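Local structure of small ribosomal subunit biogenesis GTPase RsgA (Thermotoga maritima, 1U0L) at residues 99-111 against 283-295. The protein is a circularly permuted, zinc-binding GTPase that probably assists late 30S ribosomal subunit maturation, with slow GTP hydrolysis thought to be stimulated by that subunit. Numbering follows the deposited sequence.
Sequences TSTYIIDKFLVLA and SRYENYVKMFYEL
Asn287 joins the two helices through its amide: ND2 donates to Thr101 OG1 (3.0 Å), nearly in the amide plane, and to Asp105 OD2 (3.0 Å), on the anti side of the carboxylate but tilted from its plane. Asp105 OD1 forms a salt bridge with Arg284 NH1 (2.6 Å), a weak, poorly angled hydrogen bond; OD1 is also hydrogen-bonded to Tyr143 OH, while Arg284 NE pairs with Glu250. Bends at chi2 and chi3 curl the arginine back to Asp105, although its CB points away from helix 101-111.

The Tyr102 ring, swung away from its own backbone N (chi1 173°), fits among Asn287, Lys290, Met291 and Glu294. Lys290 NZ lies over its face in a cation-pi contact and also pairs with Glu294 OE2. Lys106 NZ reaches Tyr102 OH (2.7 Å) and, more loosely, Glu294 OE1 (3.5 Å).

Between these polar groups, Met291 enters a hole formed by Tyr102, Asp105, Lys106 and Val109, its CE 4.0 Å from Val109 CG2.

The axes of segments 101-111 and 283-295 cross at -69°, 9.5 Å apart. GTPase-domain helix 101-113 thus packs against helix 282-296 beside the zinc-binding region; Leu108 touches strand 117-122, Ser283 helix 130-143, and Leu244 of helix 241-244 meets Val109 and Met291.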
# COMPACT_ATOMS: atom_id res chain seq x y z
N THR A 99 16.44 -5.40 -4.11
CA THR A 99 15.08 -5.47 -4.63
C THR A 99 15.08 -5.45 -6.14
O THR A 99 15.57 -4.51 -6.74
CB THR A 99 14.24 -4.29 -4.14
OG1 THR A 99 14.39 -4.14 -2.72
CG2 THR A 99 12.79 -4.51 -4.49
N SER A 100 14.50 -6.47 -6.75
CA SER A 100 14.46 -6.55 -8.20
C SER A 100 13.32 -5.68 -8.71
O SER A 100 12.30 -5.53 -8.03
CB SER A 100 14.19 -7.98 -8.64
OG SER A 100 12.84 -8.31 -8.36
N THR A 101 13.47 -5.12 -9.91
CA THR A 101 12.41 -4.29 -10.46
C THR A 101 11.14 -5.14 -10.56
O THR A 101 10.03 -4.63 -10.42
CB THR A 101 12.75 -3.75 -11.86
OG1 THR A 101 12.96 -4.85 -12.76
CG2 THR A 101 13.99 -2.87 -11.81
N TYR A 102 11.32 -6.44 -10.80
CA TYR A 102 10.17 -7.33 -10.91
C TYR A 102 9.31 -7.30 -9.64
O TYR A 102 8.09 -7.15 -9.71
CB TYR A 102 10.62 -8.76 -11.19
CG TYR A 102 9.49 -9.76 -11.14
CD1 TYR A 102 8.64 -9.93 -12.24
CD2 TYR A 102 9.24 -10.50 -9.99
CE1 TYR A 102 7.57 -10.82 -12.19
CE2 TYR A 102 8.18 -11.40 -9.93
CZ TYR A 102 7.35 -11.55 -11.03
OH TYR A 102 6.30 -12.44 -10.98
N ILE A 103 9.96 -7.45 -8.49
CA ILE A 103 9.24 -7.41 -7.22
C ILE A 103 8.61 -6.04 -7.07
O ILE A 103 7.45 -5.93 -6.69
CB ILE A 103 10.18 -7.68 -6.01
CG1 ILE A 103 10.16 -9.17 -5.67
CG2 ILE A 103 9.76 -6.85 -4.79
CD1 ILE A 103 10.62 -10.04 -6.80
N ILE A 104 9.37 -4.99 -7.40
CA ILE A 104 8.86 -3.63 -7.31
C ILE A 104 7.59 -3.42 -8.15
O ILE A 104 6.63 -2.79 -7.69
CB ILE A 104 9.89 -2.60 -7.80
CG1 ILE A 104 11.11 -2.58 -6.89
CG2 ILE A 104 9.28 -1.22 -7.81
CD1 ILE A 104 12.14 -1.55 -7.30
N ASP A 105 7.58 -3.94 -9.37
CA ASP A 105 6.42 -3.76 -10.24
C ASP A 105 5.23 -4.60 -9.80
O ASP A 105 4.08 -4.23 -10.06
CB ASP A 105 6.79 -4.07 -11.70
CG ASP A 105 7.79 -3.07 -12.25
OD1 ASP A 105 7.82 -1.92 -11.73
OD2 ASP A 105 8.52 -3.42 -13.21
N LYS A 106 5.50 -5.71 -9.13
CA LYS A 106 4.40 -6.55 -8.66
C LYS A 106 3.73 -5.80 -7.52
O LYS A 106 2.50 -5.81 -7.37
CB LYS A 106 4.93 -7.90 -8.20
CG LYS A 106 3.90 -8.74 -7.52
CD LYS A 106 4.22 -10.20 -7.59
CE LYS A 106 4.13 -10.69 -9.03
NZ LYS A 106 4.33 -12.17 -9.09
N PHE A 107 4.55 -5.11 -6.72
CA PHE A 107 4.04 -4.32 -5.61
C PHE A 107 3.19 -3.18 -6.14
O PHE A 107 2.07 -2.95 -5.66
CB PHE A 107 5.19 -3.78 -4.77
CG PHE A 107 5.54 -4.65 -3.62
CD1 PHE A 107 6.87 -4.94 -3.33
CD2 PHE A 107 4.54 -5.19 -2.81
CE1 PHE A 107 7.20 -5.76 -2.24
CE2 PHE A 107 4.85 -6.01 -1.73
CZ PHE A 107 6.19 -6.30 -1.44
N LEU A 108 3.72 -2.47 -7.14
CA LEU A 108 3.00 -1.36 -7.75
C LEU A 108 1.70 -1.86 -8.38
O LEU A 108 0.66 -1.24 -8.22
CB LEU A 108 3.87 -0.67 -8.80
CG LEU A 108 5.09 0.07 -8.24
CD1 LEU A 108 6.00 0.52 -9.37
CD2 LEU A 108 4.64 1.26 -7.41
N VAL A 109 1.76 -3.00 -9.08
CA VAL A 109 0.57 -3.56 -9.70
C VAL A 109 -0.50 -3.73 -8.61
O VAL A 109 -1.65 -3.35 -8.80
CB VAL A 109 0.86 -4.92 -10.36
CG1 VAL A 109 -0.45 -5.61 -10.72
CG2 VAL A 109 1.69 -4.72 -11.61
N LEU A 110 -0.10 -4.30 -7.48
CA LEU A 110 -1.02 -4.50 -6.35
C LEU A 110 -1.58 -3.19 -5.79
O LEU A 110 -2.77 -3.08 -5.50
CB LEU A 110 -0.31 -5.26 -5.23
CG LEU A 110 -0.15 -6.76 -5.48
CD1 LEU A 110 0.74 -7.34 -4.41
CD2 LEU A 110 -1.50 -7.44 -5.51
N ALA A 111 -0.71 -2.19 -5.64
CA ALA A 111 -1.13 -0.90 -5.11
C ALA A 111 -2.12 -0.24 -6.07
O ALA A 111 -3.10 0.39 -5.64
CB ALA A 111 0.09 -0.00 -4.91
N SER A 283 12.49 -2.80 -18.56
CA SER A 283 12.17 -3.56 -17.36
C SER A 283 10.68 -3.61 -17.15
O SER A 283 10.12 -4.66 -16.85
CB SER A 283 12.84 -2.94 -16.14
OG SER A 283 12.54 -1.56 -16.05
N ARG A 284 10.04 -2.46 -17.32
CA ARG A 284 8.60 -2.39 -17.14
C ARG A 284 7.91 -3.38 -18.06
O ARG A 284 7.21 -4.29 -17.61
CB ARG A 284 8.10 -0.96 -17.41
CG ARG A 284 8.56 0.06 -16.37
CD ARG A 284 7.90 -0.17 -15.01
NE ARG A 284 6.50 0.21 -15.04
CZ ARG A 284 5.68 0.19 -14.00
NH1 ARG A 284 6.13 -0.21 -12.82
NH2 ARG A 284 4.42 0.56 -14.13
N TYR A 285 8.12 -3.21 -19.36
CA TYR A 285 7.51 -4.10 -20.33
C TYR A 285 7.78 -5.57 -19.98
O TYR A 285 6.87 -6.40 -19.92
CB TYR A 285 8.05 -3.81 -21.74
CG TYR A 285 7.36 -4.67 -22.76
CD1 TYR A 285 6.04 -4.43 -23.10
CD2 TYR A 285 7.98 -5.80 -23.28
CE1 TYR A 285 5.34 -5.30 -23.93
CE2 TYR A 285 7.29 -6.68 -24.11
CZ TYR A 285 5.96 -6.42 -24.42
OH TYR A 285 5.24 -7.30 -25.20
N GLU A 286 9.06 -5.86 -19.77
CA GLU A 286 9.56 -7.19 -19.45
C GLU A 286 8.81 -7.84 -18.31
O GLU A 286 8.28 -8.95 -18.46
CB GLU A 286 11.05 -7.08 -19.10
CG GLU A 286 11.75 -8.39 -18.88
CD GLU A 286 13.23 -8.19 -18.62
OE1 GLU A 286 13.58 -7.55 -17.60
OE2 GLU A 286 14.04 -8.66 -19.44
N ASN A 287 8.75 -7.16 -17.17
CA ASN A 287 8.07 -7.68 -16.00
C ASN A 287 6.57 -7.84 -16.24
O ASN A 287 5.96 -8.82 -15.77
CB ASN A 287 8.35 -6.79 -14.80
CG ASN A 287 9.81 -6.78 -14.41
OD1 ASN A 287 10.43 -7.84 -14.28
ND2 ASN A 287 10.39 -5.59 -14.21
N TYR A 288 5.98 -6.89 -16.98
CA TYR A 288 4.56 -6.95 -17.29
C TYR A 288 4.26 -8.22 -18.10
O TYR A 288 3.30 -8.94 -17.81
CB TYR A 288 4.11 -5.73 -18.08
CG TYR A 288 2.80 -5.98 -18.79
CD1 TYR A 288 1.63 -6.28 -18.08
CD2 TYR A 288 2.75 -6.06 -20.19
CE1 TYR A 288 0.46 -6.65 -18.73
CE2 TYR A 288 1.59 -6.43 -20.85
CZ TYR A 288 0.45 -6.73 -20.12
OH TYR A 288 -0.68 -7.13 -20.78
N VAL A 289 5.07 -8.49 -19.12
CA VAL A 289 4.87 -9.69 -19.93
C VAL A 289 5.05 -10.96 -19.09
O VAL A 289 4.26 -11.90 -19.22
CB VAL A 289 5.84 -9.73 -21.12
CG1 VAL A 289 5.72 -11.05 -21.85
CG2 VAL A 289 5.55 -8.58 -22.06
N LYS A 290 6.08 -10.98 -18.25
CA LYS A 290 6.35 -12.11 -17.36
C LYS A 290 5.11 -12.35 -16.52
O LYS A 290 4.59 -13.47 -16.43
CB LYS A 290 7.53 -11.80 -16.45
CG LYS A 290 7.80 -12.85 -15.37
CD LYS A 290 8.43 -14.12 -15.93
CE LYS A 290 8.68 -15.15 -14.83
NZ LYS A 290 9.45 -14.56 -13.69
N MET A 291 4.62 -11.28 -15.89
CA MET A 291 3.42 -11.37 -15.06
C MET A 291 2.23 -11.81 -15.89
O MET A 291 1.44 -12.64 -15.46
CB MET A 291 3.14 -10.02 -14.38
CG MET A 291 3.79 -9.90 -13.01
SD MET A 291 3.36 -8.46 -12.02
CE MET A 291 4.62 -7.33 -12.56
N PHE A 292 2.11 -11.26 -17.10
CA PHE A 292 1.01 -11.61 -17.99
C PHE A 292 0.94 -13.13 -18.09
O PHE A 292 -0.04 -13.76 -17.67
CB PHE A 292 1.23 -11.01 -19.38
CG PHE A 292 0.11 -11.27 -20.33
CD1 PHE A 292 -1.02 -10.46 -20.34
CD2 PHE A 292 0.12 -12.39 -21.17
CE1 PHE A 292 -2.11 -10.75 -21.16
CE2 PHE A 292 -0.97 -12.69 -21.99
CZ PHE A 292 -2.09 -11.87 -21.98
N TYR A 293 1.99 -13.73 -18.65
CA TYR A 293 2.04 -15.17 -18.82
C TYR A 293 1.82 -15.96 -17.51
O TYR A 293 1.23 -17.05 -17.52
CB TYR A 293 3.36 -15.54 -19.50
CG TYR A 293 3.37 -15.25 -20.99
CD1 TYR A 293 4.55 -14.91 -21.66
CD2 TYR A 293 2.19 -15.32 -21.74
CE1 TYR A 293 4.56 -14.65 -23.03
CE2 TYR A 293 2.19 -15.06 -23.12
CZ TYR A 293 3.37 -14.72 -23.75
OH TYR A 293 3.36 -14.44 -25.10
N GLU A 294 2.30 -15.41 -16.40
CA GLU A 294 2.14 -16.04 -15.10
C GLU A 294 0.67 -16.13 -14.72
O GLU A 294 0.26 -17.07 -14.04
CB GLU A 294 2.87 -15.24 -14.03
CG GLU A 294 4.30 -15.68 -13.82
CD GLU A 294 5.06 -14.77 -12.87
OE1 GLU A 294 4.51 -14.41 -11.81
OE2 GLU A 294 6.22 -14.43 -13.19
N LEU A 295 -0.13 -15.17 -15.17
CA LEU A 295 -1.55 -15.17 -14.85
C LEU A 295 -2.33 -16.11 -15.76
O LEU A 295 -3.40 -16.58 -15.39
CB LEU A 295 -2.12 -13.74 -14.94
CG LEU A 295 -1.57 -12.72 -13.93
CD1 LEU A 295 -2.19 -11.34 -14.17
CD2 LEU A 295 -1.87 -13.19 -12.52